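Local coordinates for protein glycoside Hydrolase (Bacteroides uniformis, PDB 5TA0) that probably hydrolyses agarose-type galactan as a family GH86 glycoside hydrolase, deposited here as a single-residue variant with neoagarooctaose in its glycan pocket, at residues 433-438 against 448-453; 454-459 against 502-507; 544-549 against 618-623; 529-534 against 634-639. All blocks are in the same frame, centred on the assembly; numbering follows the deposited sequence.

Contact 1. Residues 433-438 against 448-453; sequences DIMCDA and IINNLD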
# COMPACT_ATOMS: atom_id res chain seq x y z
N ASP A 433 -17.01 -10.24 0.37
CA ASP A 433 -16.48 -9.70 1.62
C ASP A 433 -15.40 -10.56 2.27
O ASP A 433 -14.84 -10.16 3.29
CB ASP A 433 -17.60 -9.45 2.63
CG ASP A 433 -18.52 -8.36 2.19
OD1 ASP A 433 -18.06 -7.31 1.72
OD2 ASP A 433 -19.74 -8.55 2.29
N ILE A 434 -15.10 -11.73 1.70
CA ILE A 434 -14.05 -12.61 2.20
C ILE A 434 -12.93 -12.66 1.17
O ILE A 434 -13.16 -13.09 0.04
CB ILE A 434 -14.60 -14.02 2.49
CG1 ILE A 434 -15.68 -13.94 3.58
CG2 ILE A 434 -13.47 -14.97 2.86
CD1 ILE A 434 -15.16 -13.63 4.96
N MET A 435 -11.74 -12.21 1.57
CA MET A 435 -10.58 -12.28 0.68
C MET A 435 -9.71 -13.45 1.09
O MET A 435 -9.58 -13.74 2.27
CB MET A 435 -9.80 -10.97 0.74
CG MET A 435 -10.59 -9.79 0.25
SD MET A 435 -9.65 -8.26 0.09
CE MET A 435 -9.35 -7.89 1.84
N CYS A 436 -9.14 -14.13 0.11
CA CYS A 436 -8.31 -15.28 0.41
C CYS A 436 -7.11 -15.34 -0.50
O CYS A 436 -7.13 -14.81 -1.59
CB CYS A 436 -9.12 -16.58 0.33
SG CYS A 436 -10.07 -16.81 -1.19
N ASP A 437 -6.07 -15.97 0.01
CA ASP A 437 -4.82 -16.16 -0.75
C ASP A 437 -4.07 -17.33 -0.12
O ASP A 437 -4.38 -17.75 1.01
CB ASP A 437 -3.99 -14.84 -0.75
CG ASP A 437 -3.08 -14.68 -1.95
OD1 ASP A 437 -2.93 -15.60 -2.79
OD2 ASP A 437 -2.47 -13.59 -2.02
N ALA A 438 -3.08 -17.87 -0.82
CA ALA A 438 -2.33 -19.00 -0.29
C ALA A 438 -0.98 -19.14 -0.95
O ALA A 438 -0.83 -18.81 -2.14
CB ALA A 438 -3.11 -20.29 -0.46
N ILE A 448 -4.49 -17.83 3.84
CA ILE A 448 -4.82 -16.58 4.53
C ILE A 448 -6.20 -16.15 4.14
O ILE A 448 -6.53 -16.11 2.96
CB ILE A 448 -3.82 -15.44 4.21
CG1 ILE A 448 -2.37 -15.89 4.40
CG2 ILE A 448 -4.11 -14.22 5.05
CD1 ILE A 448 -1.62 -16.17 3.12
N ILE A 449 -7.04 -15.82 5.13
CA ILE A 449 -8.42 -15.43 4.89
C ILE A 449 -8.71 -14.19 5.71
O ILE A 449 -8.38 -14.15 6.89
CB ILE A 449 -9.44 -16.56 5.21
CG1 ILE A 449 -8.95 -17.90 4.64
CG2 ILE A 449 -10.83 -16.19 4.74
CD1 ILE A 449 -9.80 -19.10 5.02
N ASN A 450 -9.32 -13.20 5.06
CA ASN A 450 -9.60 -11.90 5.69
C ASN A 450 -11.06 -11.52 5.48
O ASN A 450 -11.62 -11.68 4.42
CB ASN A 450 -8.67 -10.85 5.08
CG ASN A 450 -8.95 -9.44 5.60
OD1 ASN A 450 -9.61 -8.64 4.94
ND2 ASN A 450 -8.46 -9.15 6.78
N ASN A 451 -11.64 -10.94 6.54
CA ASN A 451 -13.05 -10.55 6.55
C ASN A 451 -13.18 -9.03 6.43
O ASN A 451 -12.69 -8.32 7.28
CB ASN A 451 -13.65 -11.05 7.87
CG ASN A 451 -15.16 -10.90 7.93
OD1 ASN A 451 -15.83 -10.58 6.94
ND2 ASN A 451 -15.70 -11.14 9.15
N LEU A 452 -13.87 -8.58 5.38
CA LEU A 452 -14.28 -7.19 5.20
C LEU A 452 -15.66 -6.89 5.80
O LEU A 452 -16.03 -5.72 5.90
CB LEU A 452 -14.29 -6.82 3.71
CG LEU A 452 -12.92 -6.78 3.03
CD1 LEU A 452 -13.12 -6.77 1.53
CD2 LEU A 452 -12.07 -5.58 3.48
N ASP A 453 -16.40 -7.92 6.20
CA ASP A 453 -17.72 -7.71 6.81
C ASP A 453 -17.58 -7.32 8.28
O ASP A 453 -16.54 -7.53 8.92
CB ASP A 453 -18.58 -8.97 6.64
CG ASP A 453 -20.09 -8.70 6.63
OD1 ASP A 453 -20.53 -7.55 6.86
OD2 ASP A 453 -20.80 -9.69 6.39
O HOH W 1 -18.23 -5.18 4.10
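Met435 and Asn450 face each other as a hydrogen-bonded antiparallel pair, joined by two backbone bonds: Met435 N to Asn450 O at 2.9 Å, and Asn450 N to Met435 O at the same length. Asp437 and Ile448 repeat the arrangement further along, and Leu452 N extends it past the strand end with a nearly straight bond to Asp433 O (2.8 Å, 168° at the hydrogen). With strand directions 166° apart, this is the open end of a beta hairpin.

Van der Waals contacts lie on both faces. On the face of Ile434 and Ile449, the two CG2 methyls meet at 3.5 Å, tighter than usual for carbons. On the other face Met435 runs alongside Asn450 and then bends at chi3 (-70°), which brings its CE to 3.2 Å from Asn450 OD1 and 3.9 Å from Leu452 CG.

Polar side chains hold the turn beyond the strands. Asn451 OD1 accepts from Asp453 N (2.8 Å), forming an Asx turn in which the donor sits well above the amide carbonyl plane. A water donates to both Asp433 OD1 and Leu452 O. Asp433 OD2 and Asp453 OD2 come within 4.4 Å; Lys455 pairs with Asp453, which would probably ease their repulsion, while Gly593 N binds Asp433.

Cys436 is tied by a disulfide to Cys429 of the adjoining strand 423-429, and strand 508-514 borders 444-451 on the other side. Helix 340-358 covers the face of Met435 and Ile448, where Ser352 bonds Asn450 OD1; strand 25-30 packs against Ile434 and Ile449.

Contact 2. Residues 454-459 against 502-507; sequences FKPVDL and TLETEA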
# COMPACT_ATOMS: atom_id res chain seq x y z
N PHE A 454 -18.66 -6.73 8.81
CA PHE A 454 -18.74 -6.21 10.17
C PHE A 454 -19.50 -7.14 11.11
O PHE A 454 -20.09 -6.70 12.12
CB PHE A 454 -19.35 -4.81 10.12
CG PHE A 454 -18.57 -3.89 9.25
CD1 PHE A 454 -17.41 -3.30 9.71
CD2 PHE A 454 -18.92 -3.74 7.94
CE1 PHE A 454 -16.65 -2.50 8.88
CE2 PHE A 454 -18.17 -2.96 7.10
CZ PHE A 454 -17.03 -2.33 7.58
N LYS A 455 -19.44 -8.43 10.81
CA LYS A 455 -19.94 -9.48 11.67
C LYS A 455 -19.11 -10.72 11.40
O LYS A 455 -18.40 -10.77 10.38
CB LYS A 455 -21.41 -9.78 11.36
CG LYS A 455 -21.71 -10.17 9.93
CD LYS A 455 -23.20 -10.46 9.74
CE LYS A 455 -23.52 -10.88 8.32
NZ LYS A 455 -23.54 -9.76 7.33
N PRO A 456 -19.19 -11.72 12.28
CA PRO A 456 -18.49 -12.98 12.03
C PRO A 456 -19.06 -13.69 10.82
O PRO A 456 -20.24 -13.50 10.49
CB PRO A 456 -18.73 -13.78 13.32
CG PRO A 456 -19.05 -12.74 14.36
CD PRO A 456 -19.80 -11.70 13.63
N VAL A 457 -18.22 -14.46 10.13
CA VAL A 457 -18.61 -15.20 8.94
C VAL A 457 -18.17 -16.66 9.13
O VAL A 457 -17.00 -16.96 9.42
CB VAL A 457 -17.99 -14.58 7.66
CG1 VAL A 457 -18.36 -15.39 6.42
CG2 VAL A 457 -18.45 -13.14 7.49
N ASP A 458 -19.14 -17.57 8.99
CA ASP A 458 -18.88 -18.99 9.08
C ASP A 458 -18.35 -19.49 7.73
O ASP A 458 -18.99 -19.28 6.70
CB ASP A 458 -20.17 -19.74 9.43
CG ASP A 458 -20.68 -19.42 10.82
OD1 ASP A 458 -19.90 -19.11 11.75
OD2 ASP A 458 -21.92 -19.51 11.00
N LEU A 459 -17.19 -20.13 7.77
CA LEU A 459 -16.53 -20.60 6.58
C LEU A 459 -16.54 -22.12 6.51
O LEU A 459 -16.33 -22.79 7.53
CB LEU A 459 -15.06 -20.16 6.56
CG LEU A 459 -14.75 -18.69 6.81
CD1 LEU A 459 -13.26 -18.46 6.84
CD2 LEU A 459 -15.43 -17.80 5.78
N THR A 502 -15.13 -20.17 12.03
CA THR A 502 -15.82 -18.89 12.12
C THR A 502 -14.77 -17.79 12.20
O THR A 502 -14.06 -17.68 13.19
CB THR A 502 -16.75 -18.83 13.33
OG1 THR A 502 -17.75 -19.85 13.17
CG2 THR A 502 -17.44 -17.48 13.45
N LEU A 503 -14.71 -16.98 11.15
CA LEU A 503 -13.79 -15.84 11.11
C LEU A 503 -14.50 -14.64 11.72
O LEU A 503 -15.60 -14.29 11.31
CB LEU A 503 -13.39 -15.58 9.66
CG LEU A 503 -12.33 -14.51 9.43
CD1 LEU A 503 -11.03 -14.73 10.15
CD2 LEU A 503 -12.10 -14.43 7.93
N GLU A 504 -13.87 -14.04 12.71
CA GLU A 504 -14.48 -12.94 13.46
C GLU A 504 -14.62 -11.66 12.66
O GLU A 504 -14.12 -11.56 11.54
CB GLU A 504 -13.73 -12.69 14.77
CG GLU A 504 -14.15 -13.64 15.89
CD GLU A 504 -15.61 -13.46 16.29
OE1 GLU A 504 -16.25 -14.47 16.64
OE2 GLU A 504 -16.12 -12.33 16.21
N THR A 505 -15.37 -10.72 13.21
CA THR A 505 -15.63 -9.42 12.59
C THR A 505 -14.31 -8.75 12.18
O THR A 505 -13.42 -8.57 12.99
CB THR A 505 -16.34 -8.53 13.60
OG1 THR A 505 -17.57 -9.16 13.95
CG2 THR A 505 -16.58 -7.15 13.07
N GLU A 506 -14.20 -8.42 10.89
CA GLU A 506 -12.98 -7.75 10.37
C GLU A 506 -11.68 -8.48 10.72
O GLU A 506 -10.61 -7.87 10.80
CB GLU A 506 -12.94 -6.27 10.81
CG GLU A 506 -14.03 -5.42 10.22
CD GLU A 506 -13.96 -4.00 10.72
OE1 GLU A 506 -14.34 -3.76 11.90
OE2 GLU A 506 -13.48 -3.12 9.98
N ALA A 507 -11.73 -9.80 10.91
CA ALA A 507 -10.62 -10.56 11.40
C ALA A 507 -9.81 -11.18 10.26
O ALA A 507 -10.23 -11.19 9.09
CB ALA A 507 -11.10 -11.65 12.37
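Thr502 and Asp458 lie side by side and point the same way, a non-hydrogen-bonded pair where strand 500-503, an edge strand of the beta-sandwich domain, runs antiparallel to strand 457-464. The Thr502 hydroxyl donates to Asp458 OD1 at 2.7 Å, reaching it on the anti side and 28° out of the carboxylate plane. With Thr502 OG1 beside its own backbone N (chi1 -62°), CG2 is turned toward Pro456, whose CB it meets at 3.9 Å.

The next pair, Val457 and Leu503, is joined by two backbone bonds, Val457 N to Leu503 O and Leu503 N to Val457 O. On their face of the sheet Leu459 crosses Leu503, CD1 against CB, and both also pack on Ile449 of the neighbouring hairpin.

Beyond Val457 the strand pairing gives way to side-chain contacts. The Pro456 ring lies alongside Glu504, whose chain bends at chi2 and sets OE2 3.5 Å from Pro456 CG. Thr505 crosses the Pro456 ring obliquely; its OG1 lies 3.3 Å from Lys455 CA and its CG2 against the carbonyl carbon of Phe454. Glu504 to Ala507 form a type II beta turn, closed by a backbone bond from Ala507 N to Glu504 O; Asn451 ND2 also binds Glu504 O.

At the far end Glu506 crosses the Phe454 ring, the two planes 57° apart. Lys348 and Lys296 form salt bridges to its OE2, consistent with an ionised carboxylate, and that same oxygen approaches Phe454 CE1 obliquely at 3.4 Å.

Contact 3. Residues 544-549 against 618-623; sequences ELVFNI and NNTISL. With EDO (1,2-ethanediol), chain T.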
# COMPACT_ATOMS: atom_id res chain seq x y z
N GLU A 544 -26.75 4.32 -23.33
CA GLU A 544 -25.74 3.27 -23.37
C GLU A 544 -24.32 3.87 -23.28
O GLU A 544 -23.99 4.79 -24.01
CB GLU A 544 -25.88 2.50 -24.68
CG GLU A 544 -25.31 1.11 -24.62
CD GLU A 544 -25.29 0.40 -25.97
OE1 GLU A 544 -25.32 1.07 -27.04
OE2 GLU A 544 -25.22 -0.84 -25.95
N LEU A 545 -23.49 3.31 -22.39
CA LEU A 545 -22.06 3.64 -22.31
C LEU A 545 -21.30 2.41 -22.79
O LEU A 545 -21.44 1.33 -22.21
CB LEU A 545 -21.64 4.00 -20.89
CG LEU A 545 -22.23 5.30 -20.32
CD1 LEU A 545 -21.77 5.54 -18.90
CD2 LEU A 545 -21.81 6.50 -21.17
N VAL A 546 -20.49 2.57 -23.83
CA VAL A 546 -19.81 1.46 -24.48
C VAL A 546 -18.32 1.56 -24.22
O VAL A 546 -17.73 2.61 -24.46
CB VAL A 546 -20.06 1.44 -26.00
CG1 VAL A 546 -19.33 0.27 -26.66
CG2 VAL A 546 -21.56 1.37 -26.28
N PHE A 547 -17.74 0.47 -23.73
CA PHE A 547 -16.29 0.34 -23.51
C PHE A 547 -15.79 -0.85 -24.31
O PHE A 547 -16.53 -1.82 -24.56
CB PHE A 547 -15.99 0.10 -22.03
CG PHE A 547 -16.30 1.28 -21.17
CD1 PHE A 547 -17.59 1.50 -20.70
CD2 PHE A 547 -15.32 2.21 -20.84
CE1 PHE A 547 -17.90 2.60 -19.92
CE2 PHE A 547 -15.63 3.31 -20.05
CZ PHE A 547 -16.92 3.51 -19.60
N ASN A 548 -14.53 -0.77 -24.72
CA ASN A 548 -13.89 -1.81 -25.52
C ASN A 548 -12.62 -2.29 -24.85
O ASN A 548 -11.77 -1.47 -24.51
CB ASN A 548 -13.55 -1.27 -26.90
CG ASN A 548 -14.78 -0.91 -27.70
OD1 ASN A 548 -15.14 0.26 -27.80
ND2 ASN A 548 -15.45 -1.91 -28.22
N ILE A 549 -12.49 -3.61 -24.69
CA ILE A 549 -11.31 -4.24 -24.11
C ILE A 549 -10.82 -5.24 -25.14
O ILE A 549 -11.48 -6.27 -25.38
CB ILE A 549 -11.60 -4.90 -22.75
CG1 ILE A 549 -12.10 -3.86 -21.74
CG2 ILE A 549 -10.34 -5.60 -22.23
CD1 ILE A 549 -12.38 -4.39 -20.35
N ASN A 618 -11.52 -9.31 -28.93
CA ASN A 618 -11.98 -7.92 -28.86
C ASN A 618 -13.39 -7.90 -28.32
O ASN A 618 -14.31 -8.54 -28.86
CB ASN A 618 -11.92 -7.25 -30.25
CG ASN A 618 -10.50 -7.14 -30.80
OD1 ASN A 618 -9.52 -7.19 -30.07
ND2 ASN A 618 -10.40 -7.05 -32.14
N ASN A 619 -13.58 -7.19 -27.22
CA ASN A 619 -14.81 -7.26 -26.44
C ASN A 619 -15.47 -5.91 -26.30
O ASN A 619 -14.79 -4.91 -26.05
CB ASN A 619 -14.49 -7.78 -25.04
CG ASN A 619 -13.85 -9.15 -25.08
OD1 ASN A 619 -14.56 -10.15 -25.20
ND2 ASN A 619 -12.54 -9.20 -25.02
N THR A 620 -16.79 -5.90 -26.40
CA THR A 620 -17.58 -4.68 -26.26
C THR A 620 -18.42 -4.83 -24.99
O THR A 620 -19.21 -5.78 -24.89
CB THR A 620 -18.46 -4.49 -27.52
OG1 THR A 620 -17.62 -4.43 -28.69
CG2 THR A 620 -19.29 -3.21 -27.42
N ILE A 621 -18.26 -3.91 -24.03
CA ILE A 621 -18.92 -3.95 -22.73
C ILE A 621 -19.83 -2.73 -22.66
O ILE A 621 -19.34 -1.60 -22.71
CB ILE A 621 -17.87 -3.95 -21.59
CG1 ILE A 621 -17.08 -5.27 -21.63
CG2 ILE A 621 -18.56 -3.73 -20.25
CD1 ILE A 621 -15.77 -5.29 -20.85
N SER A 622 -21.14 -2.96 -22.58
CA SER A 622 -22.15 -1.91 -22.62
C SER A 622 -22.85 -1.81 -21.27
O SER A 622 -23.26 -2.82 -20.71
CB SER A 622 -23.15 -2.23 -23.73
OG SER A 622 -24.39 -1.58 -23.58
N LEU A 623 -22.98 -0.59 -20.76
CA LEU A 623 -23.67 -0.32 -19.50
C LEU A 623 -24.82 0.65 -19.72
O LEU A 623 -24.66 1.63 -20.43
CB LEU A 623 -22.72 0.30 -18.48
CG LEU A 623 -21.56 -0.57 -18.03
CD1 LEU A 623 -20.60 0.28 -17.22
CD2 LEU A 623 -22.05 -1.73 -17.20
C1 EDO T . -6.94 -6.88 -33.36
O1 EDO T . -8.16 -6.29 -33.71
C2 EDO T . -6.26 -6.23 -32.18
O2 EDO T . -7.07 -6.36 -31.03
O HOH W 2 -13.99 -4.20 -29.22
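Strands 545-549 and 619-623 run antiparallel, their axes 4.6 Å apart and their directions 155° apart, with Leu545-Leu623, Phe547-Ile621 and Ile549-Asn619 as the hydrogen-bonded pairs; the bond from Ile621 N to Phe547 O is practically straight (2.8 Å, 179°).

At one end Asn619 grips Ile549 O twice. Its backbone N (2.9 Å) and its side-chain ND2 (3.1 Å) arrive from opposite faces of the carbonyl plane, while Lys616 N and Asn581 ND2 hold Asn619 OD1 and so fix the rotation of the amide. At the other end the Ser622 hydroxyl donates to Glu544 OE2 at 2.6 Å. Glu544 reaches it with an extended chain that leaves CG trans to the backbone N (chi1 -156°).

This pair forms one side of a four-stranded antiparallel sheet in the C-terminal domain, 545-549 being an outermost strand and 577-580 flanking 619-624. On its apolar face Leu545, Phe547 and Ile549 pack on strands 523-538 and 631-642, as in a beta sandwich, while Ile621 and Leu623 touch Leu578.

Within that face Ile549 CD1 meets Ile621 CD1 at 3.5 Å. The backbone oxygen Ile621 O lies at the edge of the Phe547 ring, near its plane. On the opposite side of the sheet, a water accepts from Asn548 ND2 and makes a weak bond to Asn619 O.

Contact 4. Residues 529-534 against 634-639; sequences KYYATD and TVTMQI. With EDO (1,2-ethanediol), chain I.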
# COMPACT_ATOMS: atom_id res chain seq x y z
N LYS A 529 -4.59 -8.96 -16.60
CA LYS A 529 -5.51 -7.83 -16.45
C LYS A 529 -5.46 -6.96 -17.70
O LYS A 529 -4.37 -6.58 -18.16
CB LYS A 529 -5.15 -7.03 -15.22
CG LYS A 529 -6.14 -5.96 -14.87
CD LYS A 529 -5.81 -5.38 -13.52
CE LYS A 529 -6.81 -4.32 -13.10
NZ LYS A 529 -6.52 -3.92 -11.70
N TYR A 530 -6.64 -6.66 -18.24
CA TYR A 530 -6.78 -5.90 -19.48
C TYR A 530 -7.52 -4.60 -19.23
O TYR A 530 -8.44 -4.56 -18.41
CB TYR A 530 -7.49 -6.74 -20.54
CG TYR A 530 -6.72 -7.94 -21.00
CD1 TYR A 530 -5.81 -7.85 -22.04
CD2 TYR A 530 -6.90 -9.18 -20.40
CE1 TYR A 530 -5.07 -8.95 -22.46
CE2 TYR A 530 -6.18 -10.30 -20.84
CZ TYR A 530 -5.27 -10.17 -21.85
OH TYR A 530 -4.57 -11.28 -22.30
N TYR A 531 -7.12 -3.57 -19.96
CA TYR A 531 -7.67 -2.23 -19.80
C TYR A 531 -8.51 -1.85 -21.01
O TYR A 531 -8.32 -2.38 -22.09
CB TYR A 531 -6.52 -1.24 -19.58
CG TYR A 531 -5.76 -1.58 -18.33
CD1 TYR A 531 -6.15 -1.09 -17.10
CD2 TYR A 531 -4.69 -2.45 -18.38
CE1 TYR A 531 -5.50 -1.47 -15.93
CE2 TYR A 531 -4.00 -2.82 -17.23
CZ TYR A 531 -4.42 -2.32 -16.01
OH TYR A 531 -3.78 -2.71 -14.84
N ALA A 532 -9.45 -0.96 -20.81
CA ALA A 532 -10.30 -0.45 -21.89
C ALA A 532 -9.58 0.64 -22.68
O ALA A 532 -8.55 1.21 -22.27
CB ALA A 532 -11.60 0.08 -21.33
N THR A 533 -10.13 0.97 -23.85
CA THR A 533 -9.58 2.02 -24.66
C THR A 533 -9.84 3.43 -24.14
O THR A 533 -9.18 4.35 -24.54
CB THR A 533 -10.10 1.97 -26.11
OG1 THR A 533 -11.52 2.15 -26.11
CG2 THR A 533 -9.77 0.62 -26.77
N ASP A 534 -10.83 3.58 -23.26
CA ASP A 534 -11.22 4.89 -22.74
C ASP A 534 -11.71 4.71 -21.30
O ASP A 534 -11.80 3.60 -20.80
CB ASP A 534 -12.32 5.48 -23.63
CG ASP A 534 -12.36 6.99 -23.64
OD1 ASP A 534 -11.74 7.65 -22.79
OD2 ASP A 534 -13.03 7.52 -24.56
N THR A 634 -13.83 3.55 -14.52
CA THR A 634 -13.03 2.59 -15.29
C THR A 634 -13.83 1.33 -15.55
O THR A 634 -14.68 0.94 -14.75
CB THR A 634 -11.72 2.19 -14.57
OG1 THR A 634 -12.02 1.60 -13.31
CG2 THR A 634 -10.79 3.37 -14.38
N VAL A 635 -13.51 0.68 -16.67
CA VAL A 635 -13.91 -0.69 -16.94
C VAL A 635 -12.65 -1.45 -17.32
O VAL A 635 -11.98 -1.10 -18.28
CB VAL A 635 -14.96 -0.77 -18.06
CG1 VAL A 635 -15.31 -2.22 -18.33
CG2 VAL A 635 -16.20 0.04 -17.67
N THR A 636 -12.31 -2.44 -16.49
CA THR A 636 -11.16 -3.31 -16.74
C THR A 636 -11.60 -4.75 -16.56
O THR A 636 -12.71 -5.02 -16.15
CB THR A 636 -9.96 -2.95 -15.82
OG1 THR A 636 -10.29 -3.19 -14.45
CG2 THR A 636 -9.57 -1.49 -16.00
N MET A 637 -10.72 -5.69 -16.88
CA MET A 637 -11.11 -7.12 -16.82
C MET A 637 -9.93 -7.98 -16.43
O MET A 637 -8.85 -7.84 -16.98
CB MET A 637 -11.68 -7.55 -18.17
CG MET A 637 -12.18 -8.99 -18.20
SD MET A 637 -13.26 -9.33 -19.61
CE MET A 637 -12.06 -9.19 -20.93
N GLN A 638 -10.15 -8.88 -15.50
CA GLN A 638 -9.19 -9.96 -15.18
C GLN A 638 -9.61 -11.24 -15.88
O GLN A 638 -10.77 -11.65 -15.82
CB GLN A 638 -9.13 -10.22 -13.68
CG GLN A 638 -8.48 -9.10 -12.89
CD GLN A 638 -8.90 -9.18 -11.45
OE1 GLN A 638 -10.03 -8.80 -11.12
NE2 GLN A 638 -8.02 -9.67 -10.58
N ILE A 639 -8.65 -11.85 -16.54
CA ILE A 639 -8.79 -13.16 -17.19
C ILE A 639 -7.90 -14.14 -16.43
O ILE A 639 -6.75 -13.82 -16.14
CB ILE A 639 -8.34 -13.05 -18.68
CG1 ILE A 639 -9.25 -12.07 -19.43
CG2 ILE A 639 -8.32 -14.41 -19.38
CD1 ILE A 639 -10.69 -12.49 -19.55
C1 EDO I . -5.64 4.07 -26.00
O1 EDO I . -6.29 3.85 -24.76
C2 EDO I . -5.39 2.74 -26.67
O2 EDO I . -6.58 1.95 -26.65
O HOH W 3 -11.77 2.23 -18.32
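Both tyrosine rings of 529-534 touch 634-639, on opposite faces of the sheet. Met637 O lies at the edge of the Tyr530 ring, near its plane, while Ile639 CG1 approaches obliquely, 3.8 Å from Tyr530 CE2. Tyr531 runs beside Thr636, whose CG2 reaches Tyr531 CD1 at 3.6 Å, again obliquely. Thr636 holds OG1 between its backbone N and carbonyl carbon (chi1 65°), which directs CG2 to the tyrosine.

The ring hydroxyls have partners elsewhere: Lys553 N for Tyr530 and Glu308 for Tyr531. Lys529, fully extended, passes Thr636 with its CE 3.9 Å from Thr636 OG1, and its NZ forms salt bridges with Asp305 and Glu308 of helix 298-315.

Tyr530 and Met637 form the hydrogen-bonded pair, Tyr530 N to Met637 O at 2.8 Å and Met637 N to Tyr530 O at 3.0 Å. Beyond Tyr531 the segments separate: Ala532 CB still rests 3.3 Å from Val635 O, and a water that accepts from Val635 N lies 2.8 Å from Asp534 O, to which it probably donates.

One face of this antiparallel pair meets helix 298-315, and the other meets strand 545-549, the arrangement of a beta-sandwich sheet set between its partner sheet and the glycan-binding barrel.

How the contacts relate
The four contacts form two groups. Contacts 1 and 2, with centres about 10 Å apart, belong to one mixed sheet: strands 444-451 and 457-464 are successive in the chain, and Asn451 N probably bonds to Ala507 O across the two. Contacts 3 and 4, also about 10 Å apart between centres, lie on two facing sheets of the C-terminal region, joined where Thr533 N meets Asn548 O and Phe547 packs on Val635. Along the chain contact 1 closes before contact 2 opens, whereas contact 3 is nested within the loop closed by contact 4. The groups are about 24 to 37 Å apart between centres, consistent with two beta modules beside the glycan-binding barrel.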